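Local atomic coordinates of kelch domain-containing protein (PDB entry 5C86), a protein that probably oxidises alcohols at a copper site, as a fungal alcohol oxidase of the AA5 family that includes galactose oxidase and glyoxal oxidase. Residues 383-389 against 402-407; 341-345 against 472-477. All blocks are in the same frame, centred on the assembly; numbering follows the deposited sequence.

Interaction 1. Residues 383-389 against 402-407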
# COMPACT_ATOMS: atom_id res chain seq x y z
N LYS A 383 7.09 -23.87 13.09
CA LYS A 383 6.55 -24.75 12.10
C LYS A 383 5.23 -24.09 11.67
O LYS A 383 4.41 -23.75 12.51
CB LYS A 383 6.32 -26.18 12.69
CG LYS A 383 5.44 -27.06 11.82
CD LYS A 383 6.23 -27.50 10.62
CE LYS A 383 5.44 -28.56 9.81
NZ LYS A 383 4.04 -28.17 9.59
N ARG A 384 5.08 -23.88 10.40
CA ARG A 384 3.94 -23.12 9.87
C ARG A 384 2.89 -24.07 9.39
O ARG A 384 3.22 -25.09 8.75
CB ARG A 384 4.42 -22.21 8.76
CG ARG A 384 5.46 -21.21 9.20
CD ARG A 384 6.01 -20.31 8.10
NE ARG A 384 4.99 -19.41 7.61
CZ ARG A 384 5.24 -18.32 6.91
NH1 ARG A 384 6.51 -18.10 6.51
NH2 ARG A 384 4.27 -17.52 6.57
N PRO A 385 1.61 -23.66 9.49
CA PRO A 385 0.60 -24.43 8.79
C PRO A 385 0.67 -24.21 7.29
O PRO A 385 1.38 -23.32 6.81
CB PRO A 385 -0.70 -23.87 9.43
CG PRO A 385 -0.38 -22.47 9.74
CD PRO A 385 1.09 -22.42 10.09
N VAL A 386 -0.02 -25.05 6.52
CA VAL A 386 -0.01 -25.05 5.08
C VAL A 386 -1.49 -25.12 4.54
O VAL A 386 -2.21 -26.02 4.93
CB VAL A 386 0.78 -26.23 4.54
CG1 VAL A 386 0.71 -26.31 3.04
CG2 VAL A 386 2.27 -26.13 5.02
N ILE A 387 -1.82 -24.25 3.60
CA ILE A 387 -3.07 -24.40 2.83
C ILE A 387 -2.81 -25.38 1.71
O ILE A 387 -1.96 -25.09 0.82
CB ILE A 387 -3.56 -23.06 2.27
CG1 ILE A 387 -3.84 -22.16 3.43
CG2 ILE A 387 -4.80 -23.30 1.33
CD1 ILE A 387 -4.26 -20.74 3.00
N GLN A 388 -3.51 -26.53 1.82
CA GLN A 388 -3.50 -27.65 0.86
C GLN A 388 -4.40 -27.40 -0.35
O GLN A 388 -4.08 -27.75 -1.49
CB GLN A 388 -3.96 -28.95 1.55
CG GLN A 388 -3.86 -30.17 0.60
CD GLN A 388 -4.52 -31.42 1.15
OE1 GLN A 388 -5.02 -31.43 2.27
NE2 GLN A 388 -4.53 -32.49 0.36
N SER A 389 -5.55 -26.76 -0.13
CA SER A 389 -6.40 -26.42 -1.28
C SER A 389 -7.29 -25.19 -1.01
O SER A 389 -7.54 -24.86 0.13
CB SER A 389 -7.22 -27.66 -1.70
OG SER A 389 -8.18 -28.01 -0.74
N THR A 402 -13.88 -22.67 0.53
CA THR A 402 -13.45 -23.67 1.45
C THR A 402 -11.91 -23.80 1.35
O THR A 402 -11.38 -24.02 0.24
CB THR A 402 -14.13 -25.04 1.19
OG1 THR A 402 -15.55 -24.88 1.37
CG2 THR A 402 -13.65 -26.09 2.17
N ILE A 403 -11.26 -23.72 2.50
CA ILE A 403 -9.82 -23.71 2.65
C ILE A 403 -9.49 -25.06 3.28
O ILE A 403 -9.98 -25.31 4.38
CB ILE A 403 -9.37 -22.59 3.56
CG1 ILE A 403 -9.85 -21.23 3.05
CG2 ILE A 403 -7.82 -22.65 3.73
CD1 ILE A 403 -10.18 -20.24 4.11
N THR A 404 -8.67 -25.86 2.65
CA THR A 404 -8.29 -27.16 3.31
C THR A 404 -6.84 -27.05 3.76
O THR A 404 -5.98 -26.78 2.95
CB THR A 404 -8.43 -28.28 2.31
OG1 THR A 404 -9.78 -28.31 1.84
CG2 THR A 404 -8.10 -29.60 2.96
N MET A 405 -6.63 -27.21 5.05
CA MET A 405 -5.34 -27.15 5.72
C MET A 405 -4.71 -28.51 5.70
O MET A 405 -5.40 -29.54 5.83
CB MET A 405 -5.47 -26.64 7.14
CG MET A 405 -6.20 -25.29 7.25
SD MET A 405 -5.42 -23.99 6.23
CE MET A 405 -3.83 -23.93 7.05
N GLN A 406 -3.40 -28.52 5.65
CA GLN A 406 -2.62 -29.77 5.69
C GLN A 406 -2.79 -30.54 6.98
O GLN A 406 -2.96 -31.79 6.94
CB GLN A 406 -1.17 -29.42 5.43
CG GLN A 406 -0.25 -30.67 5.40
CD GLN A 406 1.17 -30.18 5.17
OE1 GLN A 406 1.48 -29.84 4.08
NE2 GLN A 406 1.91 -29.94 6.22
N ASP A 407 -2.75 -29.84 8.11
CA ASP A 407 -2.76 -30.38 9.46
C ASP A 407 -4.04 -29.92 10.19
O ASP A 407 -4.41 -28.76 10.18
CB ASP A 407 -1.56 -29.86 10.26
CG ASP A 407 -0.25 -29.78 9.43
OD1 ASP A 407 0.23 -30.91 9.16
OD2 ASP A 407 0.22 -28.63 8.98
O HOH W 1 2.93 -31.11 8.84
O HOH W 2 -1.62 -26.98 8.30
O HOH W 3 -10.61 -26.66 -0.26

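Interaction 2. Residues 341-345 against 472-477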
# COMPACT_ATOMS: atom_id res chain seq x y z
N MET A 341 4.77 -9.49 1.91
CA MET A 341 4.98 -10.62 0.99
C MET A 341 3.99 -11.78 1.29
O MET A 341 3.54 -11.92 2.42
CB MET A 341 6.42 -11.07 1.15
CG MET A 341 7.48 -9.97 0.94
SD MET A 341 7.34 -9.12 -0.63
CE MET A 341 7.85 -10.33 -1.78
N ALA A 342 3.85 -12.69 0.35
CA ALA A 342 2.93 -13.83 0.56
C ALA A 342 3.46 -14.77 1.63
O ALA A 342 2.71 -15.49 2.27
CB ALA A 342 2.72 -14.54 -0.77
N ASP A 343 4.77 -14.74 1.92
CA ASP A 343 5.32 -15.56 3.00
C ASP A 343 5.16 -14.91 4.35
O ASP A 343 5.69 -15.38 5.35
CB ASP A 343 6.74 -16.06 2.75
CG ASP A 343 7.76 -14.97 2.82
OD1 ASP A 343 7.38 -13.82 2.93
OD2 ASP A 343 8.98 -15.25 2.73
N ALA A 344 4.49 -13.74 4.41
CA ALA A 344 4.20 -13.03 5.65
C ALA A 344 5.39 -12.29 6.27
O ALA A 344 5.27 -11.75 7.36
CB ALA A 344 3.49 -13.95 6.67
N THR A 345 6.50 -12.24 5.53
CA THR A 345 7.58 -11.33 5.84
C THR A 345 7.24 -9.98 5.15
O THR A 345 6.31 -9.86 4.32
CB THR A 345 8.95 -11.84 5.28
OG1 THR A 345 8.88 -11.80 3.87
CG2 THR A 345 9.24 -13.21 5.87
N PRO A 472 1.13 -17.80 10.85
CA PRO A 472 0.49 -17.86 9.56
C PRO A 472 1.13 -18.80 8.60
O PRO A 472 2.39 -19.01 8.59
CB PRO A 472 0.61 -16.47 9.03
CG PRO A 472 1.92 -15.97 9.61
CD PRO A 472 2.00 -16.59 10.97
N CYS A 473 0.32 -19.39 7.74
CA CYS A 473 0.79 -20.07 6.57
C CYS A 473 1.41 -19.09 5.59
O CYS A 473 1.28 -17.85 5.74
CB CYS A 473 -0.27 -20.88 5.90
SG CYS A 473 -1.62 -19.92 5.19
N VAL A 474 2.06 -19.62 4.54
CA VAL A 474 2.35 -18.83 3.35
C VAL A 474 1.03 -18.70 2.59
O VAL A 474 0.23 -19.66 2.46
CB VAL A 474 3.43 -19.54 2.51
CG1 VAL A 474 3.59 -18.83 1.17
CG2 VAL A 474 4.71 -19.64 3.28
N ALA A 475 0.71 -17.53 2.11
CA ALA A 475 -0.62 -17.30 1.55
C ALA A 475 -0.85 -17.90 0.25
O ALA A 475 0.07 -18.20 -0.50
CB ALA A 475 -0.90 -15.81 1.49
N GLN A 476 -2.15 -18.16 -0.01
CA GLN A 476 -2.61 -18.52 -1.36
C GLN A 476 -3.33 -17.36 -1.97
O GLN A 476 -4.03 -16.62 -1.28
CB GLN A 476 -3.53 -19.77 -1.36
CG GLN A 476 -2.81 -21.01 -0.87
CD GLN A 476 -1.52 -21.33 -1.64
OE1 GLN A 476 -1.45 -21.22 -2.89
NE2 GLN A 476 -0.51 -21.78 -0.91
N PHE A 477 -3.17 -17.19 -3.27
CA PHE A 477 -3.78 -16.04 -3.95
C PHE A 477 -5.16 -16.37 -4.46
O PHE A 477 -5.43 -17.47 -4.94
CB PHE A 477 -2.91 -15.59 -5.13
CG PHE A 477 -1.66 -14.95 -4.73
CD1 PHE A 477 -1.62 -13.59 -4.53
CD2 PHE A 477 -0.47 -15.66 -4.53
CE1 PHE A 477 -0.47 -12.98 -4.15
CE2 PHE A 477 0.72 -15.02 -4.18
CZ PHE A 477 0.73 -13.65 -3.99

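Interaction 1. Residues 383-389 against 402-407
Ile387 and Met405 form a non-hydrogen-bonded antiparallel pair, and just beyond it Gln388 and Ser389 both face Thr404, so the two strands are joined through a classic beta bulge. Thr404 O receives both amides of the bulge: Gln388 N at 2.7 Å over a bent bond (136° at the hydrogen), and Ser389 N at 3.1 Å, in the carbonyl plane on a lone pair. Thr404 N returns a nearly straight bond to Ser389 O, and Gln406 N binds Val386 O on the other side of the bulge.

The side chains divide into a buried apolar side and a mostly polar, more open one. Ile387, Ile403 and Met405 supply the buried side, where Ile387 CG1 lies 3.7 Å from Met405 SD while its CG2 branch meets the CG2 methyl of Ile403. The flexible Met405 chain is bent at both chi2 (-56°) and chi3 (-63°), which curls its CE methyl back to Pro385 CB at 3.9 Å. Leu463 and Ala465 of strand 459-466 pack against Ile403 and Met405.

On the more open side the aliphatic Val386 packs by CB against the Gln406 side chain, 3.7 Å from OE1; the methylene chain of the glutamine suits this neighbour. In one of two conformers of Ser389, its OG lies 3.1 Å from Thr404 OG1, and both touch a water, which donates to Thr402 O; Thr404 OG1 has a further partner in Ser444. Lys383 NZ reaches Asp407 OD2 in a long salt bridge of 3.9 Å, reinforced by a water between NZ and OD1. A second water links the amides of Val386 and Asp407 to OD2.

A bulged antiparallel pair with a buried apolar side and a mostly polar outer one fits the immunoglobulin-like beta-sandwich of the E-set domain.

Interaction 2. Residues 341-345 against 472-477
Ala342 CB approaches the Phe477 ring obliquely, 3.9 Å from CZ and almost as close to CE2. The ring gets there because Phe477 CG stands anti to its own carbonyl carbon (chi1 -70°), which carries the aromatic group back to the turn; a small methyl suits the spot, since it has the ring close by and the Ala475 methyl not far off. Met462 of strand 459-466 also packs on the ring.

Val474 lies along the peptide from Ala342 to Asp343. Its CG1 branch approaches Ala342 O at 3.6 Å, while CG2 rests 4.1 Å from Asp343 CB. Farther along, Ala344 CB faces Pro472 CG at 3.9 Å, methyl against the rigid ring.

Residues 341-344 make a type I beta turn, and Ala342 O, projecting from it, accepts a nearly straight bond of 2.9 Å from Ala475 N. The Asp343 carboxylate is turned back into its own loop: with chi1 at 70°, OD1 takes the amide of Thr345 from above the carboxylate plane, an Asx turn, and Thr345 OG1 at 2.7 Å from the syn side.

Two bonds from Thr345 thus hold the aspartate's orientation, which should steady the turn that offers Ala342 O. Across the contact, then, one backbone hydrogen bond sets the alignment and apolar side chains pack around it, while the carboxylate oxygen OD1 is engaged within its own loop.

Overall arrangement
Interactions 1 and 2 have centres about 12 Å apart and are joined by Arg384, whose side chain leaves interaction 1 for the other contact. Its NE probably hydrogen-bonds Pro472 O at 2.8 Å and its NH2 Asp343 O, also at 2.8 Å, so one guanidinium spans both segments of interaction 2. Packing adds to the junction, with Ile387 CD1 3.5 Å from Cys473 SG. In sequence, interaction 1 is nested within the loop that interaction 2 closes. Thus interaction 1 is internal to the E-set domain, whereas interaction 2 ties that domain to the loop between strands 336-340 and 346-350. Both lie away from Tyr120, His335 and His423, which bind copper in another structure of this protein; none is bound here.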